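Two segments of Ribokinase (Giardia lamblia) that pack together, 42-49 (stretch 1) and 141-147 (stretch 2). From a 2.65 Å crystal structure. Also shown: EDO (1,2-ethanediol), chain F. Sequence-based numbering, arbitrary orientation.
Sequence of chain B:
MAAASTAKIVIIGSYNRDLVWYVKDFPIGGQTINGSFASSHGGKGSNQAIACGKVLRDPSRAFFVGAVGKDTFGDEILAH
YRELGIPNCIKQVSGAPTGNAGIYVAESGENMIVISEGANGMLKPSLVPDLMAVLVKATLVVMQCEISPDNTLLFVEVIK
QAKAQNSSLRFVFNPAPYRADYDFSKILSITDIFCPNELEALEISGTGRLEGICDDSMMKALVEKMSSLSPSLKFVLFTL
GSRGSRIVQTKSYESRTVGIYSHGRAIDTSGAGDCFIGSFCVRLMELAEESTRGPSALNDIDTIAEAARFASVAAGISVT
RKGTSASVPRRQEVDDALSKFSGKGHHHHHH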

# COMPACT_ATOMS: atom_id res chain seq x y z
N GLY B 42 -2.16 -13.45 1.09
CA GLY B 42 -2.88 -13.11 2.30
C GLY B 42 -4.36 -13.41 2.17
O GLY B 42 -4.77 -14.33 1.45
N GLY B 43 -5.17 -12.65 2.89
CA GLY B 43 -6.57 -12.93 3.03
C GLY B 43 -6.78 -13.85 4.22
O GLY B 43 -6.16 -14.91 4.30
N LYS B 44 -7.64 -13.46 5.16
CA LYS B 44 -7.85 -14.30 6.32
C LYS B 44 -8.49 -15.63 5.93
O LYS B 44 -8.20 -16.66 6.54
CB LYS B 44 -8.68 -13.56 7.37
CG LYS B 44 -7.82 -12.74 8.28
CD LYS B 44 -8.63 -11.77 9.11
CE LYS B 44 -7.71 -10.90 9.94
NZ LYS B 44 -6.61 -11.76 10.46
N GLY B 45 -9.36 -15.62 4.92
CA GLY B 45 -9.94 -16.87 4.48
C GLY B 45 -8.89 -17.81 3.93
O GLY B 45 -8.79 -18.97 4.35
N SER B 46 -8.04 -17.30 3.04
CA SER B 46 -7.05 -18.17 2.40
C SER B 46 -5.93 -18.56 3.35
O SER B 46 -5.41 -19.68 3.27
CB SER B 46 -6.49 -17.49 1.16
OG SER B 46 -5.52 -18.32 0.55
N ASN B 47 -5.53 -17.66 4.25
CA ASN B 47 -4.48 -18.00 5.21
C ASN B 47 -4.92 -19.14 6.11
O ASN B 47 -4.13 -20.04 6.41
CB ASN B 47 -4.12 -16.78 6.06
CG ASN B 47 -3.26 -15.81 5.31
OD1 ASN B 47 -2.66 -16.14 4.29
ND2 ASN B 47 -3.21 -14.58 5.82
N GLN B 48 -6.17 -19.12 6.56
CA GLN B 48 -6.66 -20.17 7.44
C GLN B 48 -6.84 -21.48 6.69
O GLN B 48 -6.65 -22.55 7.28
CB GLN B 48 -7.96 -19.74 8.09
CG GLN B 48 -7.76 -18.78 9.21
CD GLN B 48 -9.07 -18.21 9.66
OE1 GLN B 48 -10.12 -18.83 9.44
NE2 GLN B 48 -9.03 -17.07 10.34
N ALA B 49 -7.18 -21.43 5.40
CA ALA B 49 -7.26 -22.65 4.61
C ALA B 49 -5.87 -23.23 4.35
O ALA B 49 -5.70 -24.46 4.32
CB ALA B 49 -7.98 -22.39 3.29
N VAL B 141 -17.20 -25.67 9.18
CA VAL B 141 -17.21 -24.61 8.19
C VAL B 141 -16.75 -23.34 8.90
O VAL B 141 -17.19 -23.07 10.02
CB VAL B 141 -18.59 -24.43 7.52
CG1 VAL B 141 -19.67 -24.13 8.53
CG2 VAL B 141 -18.52 -23.33 6.47
N VAL B 142 -15.84 -22.59 8.27
CA VAL B 142 -15.14 -21.47 8.90
C VAL B 142 -15.33 -20.21 8.06
O VAL B 142 -15.21 -20.25 6.83
CB VAL B 142 -13.64 -21.76 9.08
CG1 VAL B 142 -12.99 -20.72 9.97
CG2 VAL B 142 -13.42 -23.15 9.64
N MET B 143 -15.62 -19.09 8.73
CA MET B 143 -15.80 -17.81 8.06
C MET B 143 -15.14 -16.72 8.89
O MET B 143 -14.94 -16.87 10.10
CB MET B 143 -17.28 -17.47 7.85
CG MET B 143 -18.05 -18.48 7.03
SD MET B 143 -19.69 -17.88 6.57
CE MET B 143 -19.28 -16.56 5.43
N GLN B 144 -14.81 -15.61 8.22
CA GLN B 144 -14.23 -14.43 8.85
C GLN B 144 -15.03 -13.19 8.48
O GLN B 144 -16.25 -13.26 8.30
CB GLN B 144 -12.77 -14.24 8.44
CG GLN B 144 -11.91 -15.47 8.61
CD GLN B 144 -12.08 -16.45 7.49
OE1 GLN B 144 -12.39 -16.07 6.36
NE2 GLN B 144 -11.88 -17.73 7.79
N CYS B 145 -14.36 -12.04 8.34
CA CYS B 145 -15.04 -10.78 8.06
C CYS B 145 -14.39 -10.03 6.91
O CYS B 145 -14.39 -8.79 6.89
CB CYS B 145 -15.06 -9.90 9.31
SG CYS B 145 -16.01 -10.56 10.70
N GLU B 146 -13.87 -10.74 5.91
CA GLU B 146 -13.20 -10.11 4.78
C GLU B 146 -13.91 -10.36 3.45
O GLU B 146 -13.29 -10.25 2.39
CB GLU B 146 -11.74 -10.56 4.71
CG GLU B 146 -10.85 -9.97 5.79
CD GLU B 146 -9.38 -10.33 5.62
OE1 GLU B 146 -9.08 -11.25 4.82
OE2 GLU B 146 -8.53 -9.70 6.29
N ILE B 147 -15.20 -10.72 3.48
CA ILE B 147 -16.06 -10.64 2.30
C ILE B 147 -17.18 -9.65 2.62
O ILE B 147 -17.16 -9.01 3.68
CB ILE B 147 -16.61 -12.01 1.86
CG1 ILE B 147 -17.54 -12.61 2.93
CG2 ILE B 147 -15.46 -12.98 1.53
CD1 ILE B 147 -18.32 -13.84 2.45
C1 EDO F . -5.29 -10.06 6.33
O1 EDO F . -6.17 -8.92 6.43
C2 EDO F . -4.33 -9.87 5.15
O2 EDO F . -5.08 -9.37 4.03

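The contact joins the first turns of a helix to the end of a strand and the loop that follows it. Stretch 1 enters its helix at Lys44, with Gly43 at the N-cap position. Stretch 2 is strand through Met143 and then loop. The backbones come nearest at Gly45 and Gln144, whose CA atoms lie 6.6 Å apart. The buried surface is small, 285 Å² summed over both sides, and two hydrogen bonds anchor it.

The helix is regular from its start. Asn47 N bonds to Gly43 O at 2.8 Å, Gln48 N to Lys44 O at 3.2 Å and Ala49 N to Gly45 O at 3.1 Å. The amides of a helix's first turn have no carbonyl one turn earlier to bond to, so they are open to other acceptors. Glu146 meets one of them: Lys44 N donates to Glu146 OE1 at 2.7 Å, and the N-H...O angle of 174° is almost straight. A carboxylate is well suited to this place, because the helix dipole leaves the N-terminus partly positive.

The conformation of Glu146 fits this role. Chi1 is m (-72°) and chi2 is t (-175°), so the chain is extended and carries the carboxylate out to the helix start. Its other oxygen is also used. O1 of the bound ethanediol, probably from the crystallisation liquor, donates to Glu146 OE2 in a very short bond of 2.5 Å. The same molecule accepts a weak bond from Gly43 N to its O2, at 3.5 Å.

Gln144 is bent where Glu146 is straight. Its chi1 is m (-51°) and its chi2 is p (80°). The folded chain brings the amide against the helix. Gln144 NE2 donates to Gln48 OE1 at 2.7 Å, with an angle of 132°, so the bond is short but bent. Gln48 is extended, with chi1 m (-77°) and chi2 t (170°), and reaches from the helix to meet it. Gln48 OE1 also lies 3.5 Å from Val142 CG1, a van der Waals contact with a valine of the strand. Gln48 NE2 is bonded elsewhere in the structure.

Gln144 OE1 faces Gly45, 3.2 Å from Gly45 CA. Gln144 OE1 is also 3.4 Å from Gly45 N, but the angle is too poor for a hydrogen bond. A CB on Gly45 would sit 3.3 Å from Gln144 OE1, which is tight. Gly43 is constrained differently: at phi/psi of 88/126 a CB would be jammed against the preceding carbonyl oxygen, so the backbone itself calls for glycine.

Lys44 sends its CB toward stretch 2, but its end leads away. The aliphatic part of the side chain lies along the carboxylate: Lys44 CB is 3.5 Å from Glu146 OE1, Lys44 CD is 3.5 Å from Glu146 OE2, and Lys44 CB is 4.0 Å from Gln144 CG. No salt bridge forms with Glu146. The CA-to-CB bonds of Val142 and Gln144 point toward stretch 1 and that of Met143 points away, so the alternation of the strand carries on into the first loop residue.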